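Local coordinates for RND efflux system, outer membrane lipoprotein, NodT family (Burkholderia mallei, PDB 6U94), which is an outer membrane lipoprotein of the outer membrane factor family that probably serves as the exit duct of an RND-type efflux system, at residues E156-I164 / R281-H290. Numbering follows the deposited sequence.
Sequences EEARRSVHI and RRPDIMAAEH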
ATOM      1  N   GLU A 156       6.228  -3.668  24.616  1.00 74.99           N
ATOM      2  CA  GLU A 156       7.143  -3.786  23.487  1.00 73.20           C
ATOM      3  C   GLU A 156       6.390  -4.038  22.186  1.00 68.66           C
ATOM      4  O   GLU A 156       6.756  -3.493  21.136  1.00 60.69           O
ATOM      5  CB  GLU A 156       8.150  -4.904  23.743  1.00 82.26           C
ATOM      6  CG  GLU A 156       9.158  -5.092  22.621  1.00 90.74           C
ATOM      7  CD  GLU A 156       9.855  -6.435  22.683  1.00101.29           C
ATOM      8  OE1 GLU A 156       9.431  -7.293  23.487  1.00106.57           O
ATOM      9  OE2 GLU A 156      10.828  -6.634  21.925  1.00104.61           O
ATOM     10  N   GLU A 157       5.344  -4.868  22.231  1.00 68.68           N
ATOM     11  CA  GLU A 157       4.584  -5.147  21.018  1.00 72.16           C
ATOM     12  C   GLU A 157       3.815  -3.916  20.557  1.00 69.39           C
ATOM     13  O   GLU A 157       3.735  -3.644  19.353  1.00 65.86           O
ATOM     14  CB  GLU A 157       3.633  -6.329  21.238  1.00 74.49           C
ATOM     15  CG  GLU A 157       2.811  -6.266  22.517  1.00 79.96           C
ATOM     16  CD  GLU A 157       3.517  -6.910  23.702  1.00 81.25           C
ATOM     17  OE1 GLU A 157       4.762  -6.835  23.776  1.00 81.40           O
ATOM     18  OE2 GLU A 157       2.824  -7.499  24.558  1.00 83.60           O
ATOM     19  N   ALA A 158       3.249  -3.156  21.498  1.00 72.60           N
ATOM     20  CA  ALA A 158       2.530  -1.941  21.125  1.00 72.45           C
ATOM     21  C   ALA A 158       3.476  -0.895  20.547  1.00 71.73           C
ATOM     22  O   ALA A 158       3.125  -0.197  19.590  1.00 74.10           O
ATOM     23  CB  ALA A 158       1.779  -1.375  22.330  1.00 72.72           C
ATOM     24  N   ARG A 159       4.677  -0.768  21.117  1.00 72.26           N
ATOM     25  CA  ARG A 159       5.649   0.181  20.582  1.00 71.58           C
ATOM     26  C   ARG A 159       6.064  -0.196  19.165  1.00 73.64           C
ATOM     27  O   ARG A 159       6.169   0.670  18.288  1.00 70.34           O
ATOM     28  CB  ARG A 159       6.868   0.250  21.498  1.00 79.16           C
ATOM     29  CG  ARG A 159       7.969   1.177  21.012  1.00 84.49           C
ATOM     30  CD  ARG A 159       9.082   1.304  22.050  1.00 93.48           C
ATOM     31  NE  ARG A 159      10.113   2.254  21.637  1.00100.18           N
ATOM     32  CZ  ARG A 159      10.118   3.543  21.963  1.00106.15           C
ATOM     33  NH1 ARG A 159       9.143   4.044  22.710  1.00109.40           N
ATOM     34  NH2 ARG A 159      11.096   4.335  21.542  1.00107.71           N
ATOM     35  N   ARG A 160       6.309  -1.485  18.923  1.00 70.95           N
ATOM     36  CA  ARG A 160       6.682  -1.924  17.585  1.00 64.79           C
ATOM     37  C   ARG A 160       5.546  -1.714  16.591  1.00 65.73           C
ATOM     38  O   ARG A 160       5.797  -1.390  15.425  1.00 69.43           O
ATOM     39  CB  ARG A 160       7.102  -3.394  17.620  1.00 59.49           C
ATOM     40  CG  ARG A 160       7.559  -3.942  16.279  1.00 59.13           C
ATOM     41  CD  ARG A 160       8.043  -5.375  16.410  1.00 58.59           C
ATOM     42  NE  ARG A 160       8.663  -5.857  15.183  1.00 60.14           N
ATOM     43  CZ  ARG A 160       9.905  -5.563  14.810  1.00 63.30           C
ATOM     44  NH1 ARG A 160      10.657  -4.781  15.572  1.00 57.50           N
ATOM     45  NH2 ARG A 160      10.394  -6.045  13.675  1.00 63.75           N
ATOM     46  N   SER A 161       4.297  -1.879  17.038  1.00 64.31           N
ATOM     47  CA  SER A 161       3.161  -1.717  16.135  1.00 66.12           C
ATOM     48  C   SER A 161       3.012  -0.268  15.688  1.00 66.96           C
ATOM     49  O   SER A 161       2.678  -0.002  14.527  1.00 64.40           O
ATOM     50  CB  SER A 161       1.879  -2.208  16.809  1.00 63.77           C
ATOM     51  OG  SER A 161       0.770  -2.093  15.927  1.00 65.47           O
ATOM     52  N   VAL A 162       3.261   0.682  16.593  1.00 66.78           N
ATOM     53  CA  VAL A 162       3.152   2.092  16.231  1.00 65.50           C
ATOM     54  C   VAL A 162       4.323   2.512  15.349  1.00 66.59           C
ATOM     55  O   VAL A 162       4.154   3.295  14.406  1.00 64.91           O
ATOM     56  CB  VAL A 162       3.048   2.965  17.496  1.00 66.08           C
ATOM     57  CG1 VAL A 162       2.937   4.442  17.121  1.00 65.13           C
ATOM     58  CG2 VAL A 162       1.855   2.531  18.342  1.00 58.05           C
ATOM     59  N   HIS A 163       5.526   2.008  15.643  1.00 65.29           N
ATOM     60  CA  HIS A 163       6.677   2.281  14.786  1.00 66.31           C
ATOM     61  C   HIS A 163       6.456   1.747  13.373  1.00 66.68           C
ATOM     62  O   HIS A 163       6.765   2.425  12.386  1.00 62.61           O
ATOM     63  CB  HIS A 163       7.940   1.665  15.389  1.00 69.46           C
ATOM     64  CG  HIS A 163       8.487   2.418  16.561  1.00 78.24           C
ATOM     65  ND1 HIS A 163       7.894   3.559  17.058  1.00 80.11           N
ATOM     66  CD2 HIS A 163       9.579   2.196  17.329  1.00 77.90           C
ATOM     67  CE1 HIS A 163       8.595   4.007  18.083  1.00 83.37           C
ATOM     68  NE2 HIS A 163       9.623   3.198  18.268  1.00 84.27           N
ATOM     69  N   ILE A 164       5.927   0.527  13.261  1.00 64.06           N
ATOM     70  CA  ILE A 164       5.678  -0.063  11.951  1.00 62.91           C
ATOM     71  C   ILE A 164       4.671   0.778  11.175  1.00 64.32           C
ATOM     72  O   ILE A 164       4.864   1.074   9.989  1.00 65.27           O
ATOM     73  CB  ILE A 164       5.211  -1.520  12.107  1.00 62.16           C
ATOM     74  CG1 ILE A 164       6.390  -2.426  12.469  1.00 60.38           C
ATOM     75  CG2 ILE A 164       4.532  -2.006  10.852  1.00 58.26           C
ATOM     76  CD1 ILE A 164       6.018  -3.890  12.574  1.00 58.98           C
ATOM     77  N   ARG A 281       7.906 -11.592  14.748  1.00 53.01           N
ATOM     78  CA  ARG A 281       8.029 -10.187  15.122  1.00 49.21           C
ATOM     79  C   ARG A 281       6.749  -9.392  14.898  1.00 54.74           C
ATOM     80  O   ARG A 281       6.726  -8.194  15.192  1.00 56.93           O
ATOM     81  CB  ARG A 281       9.165  -9.521  14.345  1.00 45.31           C
ATOM     82  CG  ARG A 281      10.472 -10.283  14.340  1.00 46.27           C
ATOM     83  CD  ARG A 281      11.302  -9.793  13.173  1.00 55.65           C
ATOM     84  NE  ARG A 281      10.496  -9.769  11.952  1.00 60.23           N
ATOM     85  CZ  ARG A 281      10.789  -9.059  10.867  1.00 60.82           C
ATOM     86  NH1 ARG A 281      11.876  -8.299  10.839  1.00 62.25           N
ATOM     87  NH2 ARG A 281       9.990  -9.103   9.809  1.00 57.49           N
ATOM     88  N   ARG A 282       5.698 -10.013  14.375  1.00 53.80           N
ATOM     89  CA  ARG A 282       4.426  -9.316  14.249  1.00 52.87           C
ATOM     90  C   ARG A 282       3.901  -8.958  15.636  1.00 58.34           C
ATOM     91  O   ARG A 282       3.912  -9.809  16.537  1.00 54.29           O
ATOM     92  CB  ARG A 282       3.405 -10.174  13.511  1.00 49.71           C
ATOM     93  CG  ARG A 282       3.583 -10.247  11.989  1.00 45.60           C
ATOM     94  CD  ARG A 282       2.534 -11.158  11.385  1.00 43.53           C
ATOM     95  NE  ARG A 282       1.180 -10.749  11.751  1.00 44.79           N
ATOM     96  CZ  ARG A 282       0.294 -10.237  10.902  1.00 50.20           C
ATOM     97  NH1 ARG A 282       0.607 -10.082   9.616  1.00 51.30           N
ATOM     98  NH2 ARG A 282      -0.914  -9.888  11.333  1.00 42.37           N
ATOM     99  N   PRO A 283       3.459  -7.718  15.855  1.00 60.25           N
ATOM    100  CA  PRO A 283       2.936  -7.360  17.183  1.00 61.08           C
ATOM    101  C   PRO A 283       1.774  -8.223  17.656  1.00 62.49           C
ATOM    102  O   PRO A 283       1.627  -8.413  18.870  1.00 64.14           O
ATOM    103  CB  PRO A 283       2.523  -5.895  17.002  1.00 62.50           C
ATOM    104  CG  PRO A 283       3.474  -5.392  15.968  1.00 61.89           C
ATOM    105  CD  PRO A 283       3.643  -6.532  15.002  1.00 59.67           C
ATOM    106  N   ASP A 284       0.947  -8.765  16.757  1.00 57.44           N
ATOM    107  CA  ASP A 284      -0.153  -9.605  17.217  1.00 54.14           C
ATOM    108  C   ASP A 284       0.295 -11.019  17.559  1.00 56.65           C
ATOM    109  O   ASP A 284      -0.382 -11.698  18.341  1.00 59.56           O
ATOM    110  CB  ASP A 284      -1.289  -9.643  16.186  1.00 56.50           C
ATOM    111  CG  ASP A 284      -0.819  -9.991  14.772  1.00 54.69           C
ATOM    112  OD1 ASP A 284       0.398 -10.131  14.528  1.00 50.75           O
ATOM    113  OD2 ASP A 284      -1.695 -10.124  13.894  1.00 55.72           O
ATOM    114  N   ILE A 285       1.425 -11.470  17.017  1.00 52.34           N
ATOM    115  CA  ILE A 285       1.948 -12.770  17.421  1.00 53.20           C
ATOM    116  C   ILE A 285       2.790 -12.647  18.690  1.00 52.43           C
ATOM    117  O   ILE A 285       2.787 -13.551  19.531  1.00 54.23           O
ATOM    118  CB  ILE A 285       2.734 -13.417  16.265  1.00 51.19           C
ATOM    119  CG1 ILE A 285       1.787 -13.737  15.105  1.00 50.74           C
ATOM    120  CG2 ILE A 285       3.452 -14.689  16.727  1.00 43.58           C
ATOM    121  CD1 ILE A 285       2.428 -14.539  14.002  1.00 48.78           C
ATOM    122  N   MET A 286       3.511 -11.531  18.853  1.00 54.96           N
ATOM    123  CA  MET A 286       4.239 -11.278  20.096  1.00 57.53           C
ATOM    124  C   MET A 286       3.291 -11.246  21.288  1.00 55.65           C
ATOM    125  O   MET A 286       3.545 -11.882  22.317  1.00 59.93           O
ATOM    126  CB  MET A 286       5.010  -9.960  20.000  1.00 61.82           C
ATOM    127  CG  MET A 286       6.062  -9.912  18.902  1.00 65.49           C
ATOM    128  SD  MET A 286       6.829  -8.283  18.781  1.00 68.90           S
ATOM    129  CE  MET A 286       7.551  -8.145  20.416  1.00 68.56           C
ATOM    130  N   ALA A 287       2.184 -10.513  21.160  1.00 55.50           N
ATOM    131  CA  ALA A 287       1.216 -10.444  22.249  1.00 61.50           C
ATOM    132  C   ALA A 287       0.579 -11.803  22.507  1.00 62.45           C
ATOM    133  O   ALA A 287       0.336 -12.175  23.662  1.00 65.16           O
ATOM    134  CB  ALA A 287       0.146  -9.400  21.933  1.00 57.86           C
ATOM    135  N   ALA A 288       0.310 -12.564  21.442  1.00 61.30           N
ATOM    136  CA  ALA A 288      -0.288 -13.882  21.615  1.00 58.89           C
ATOM    137  C   ALA A 288       0.667 -14.835  22.324  1.00 57.93           C
ATOM    138  O   ALA A 288       0.242 -15.634  23.165  1.00 57.80           O
ATOM    139  CB  ALA A 288      -0.711 -14.452  20.261  1.00 54.76           C
ATOM    140  N   GLU A 289       1.961 -14.771  21.994  1.00 53.80           N
ATOM    141  CA  GLU A 289       2.935 -15.613  22.680  1.00 53.19           C
ATOM    142  C   GLU A 289       3.150 -15.158  24.119  1.00 59.09           C
ATOM    143  O   GLU A 289       3.386 -15.991  25.000  1.00 59.16           O
ATOM    144  CB  GLU A 289       4.259 -15.627  21.914  1.00 55.00           C
ATOM    145  CG  GLU A 289       4.146 -16.247  20.527  1.00 57.95           C
ATOM    146  CD  GLU A 289       5.488 -16.563  19.894  1.00 62.02           C
ATOM    147  OE1 GLU A 289       6.427 -15.751  20.030  1.00 62.63           O
ATOM    148  OE2 GLU A 289       5.599 -17.633  19.258  1.00 61.83           O
ATOM    149  N   HIS A 290       3.060 -13.852  24.376  1.00 59.95           N
ATOM    150  CA  HIS A 290       3.172 -13.334  25.738  0.59 65.16           C
ATOM    151  C   HIS A 290       2.034 -13.844  26.612  1.00 68.74           C
ATOM    152  O   HIS A 290       2.234 -14.211  27.776  1.00 70.88           O
ATOM    153  CB  HIS A 290       3.186 -11.804  25.698  0.59 66.26           C
ATOM    154  CG  HIS A 290       3.208 -11.151  27.048  0.59 67.80           C
ATOM    155  ND1 HIS A 290       2.090 -11.050  27.848  0.59 68.16           N
ATOM    156  CD2 HIS A 290       4.210 -10.541  27.725  0.59 65.16           C
ATOM    157  CE1 HIS A 290       2.404 -10.420  28.965  0.59 66.52           C
ATOM    158  NE2 HIS A 290       3.684 -10.099  28.914  0.59 67.16           N
TER
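P283 wedges its ring between two turns of the facing helix, a knob in the hole formed by E157, R160, S161 and I164. P283 CG lies 3.7 Å from S161 CB, and P283 CB comes within 3.5 Å of E157 O, a carbonyl that also accepts the backbone N-H of S161. I164 CD1 touches the ring at P283 CD. The helical segments run antiparallel, 175° apart, with their axes 8.8 Å from each other. One turn beyond P283, M286 continues the packing: its CB meets E157 CB, its SD lies 3.9 Å from R160 CD, and a bend at the last torsion turns its methyl so that M286 CE ends 3.7 Å from E156 CD. E157 lays its CG beside A287 CB. R160 runs extended from CG to NE, past the sulfur of M286 to R281. There R160 NE gives a weak hydrogen bond to R281 O, 3.0 Å long and bent to 128°, with the oxygen near the guanidinium plane. R160 NH2 lies over one face of the R281 guanidinium, 3.9 Å from R281 NH1, the two planes turned 52° apart. Backbone carbonyls near the C-terminal end of the modelled chain receive both arginines, G456 bonding R160 and G458 R281. The contact thus joins the start of the long helix 156-203 to helix 283-294 through apolar and aliphatic packing around P283, while backbone carbonyl oxygens probably ease the close approach of two positive charges at its edge.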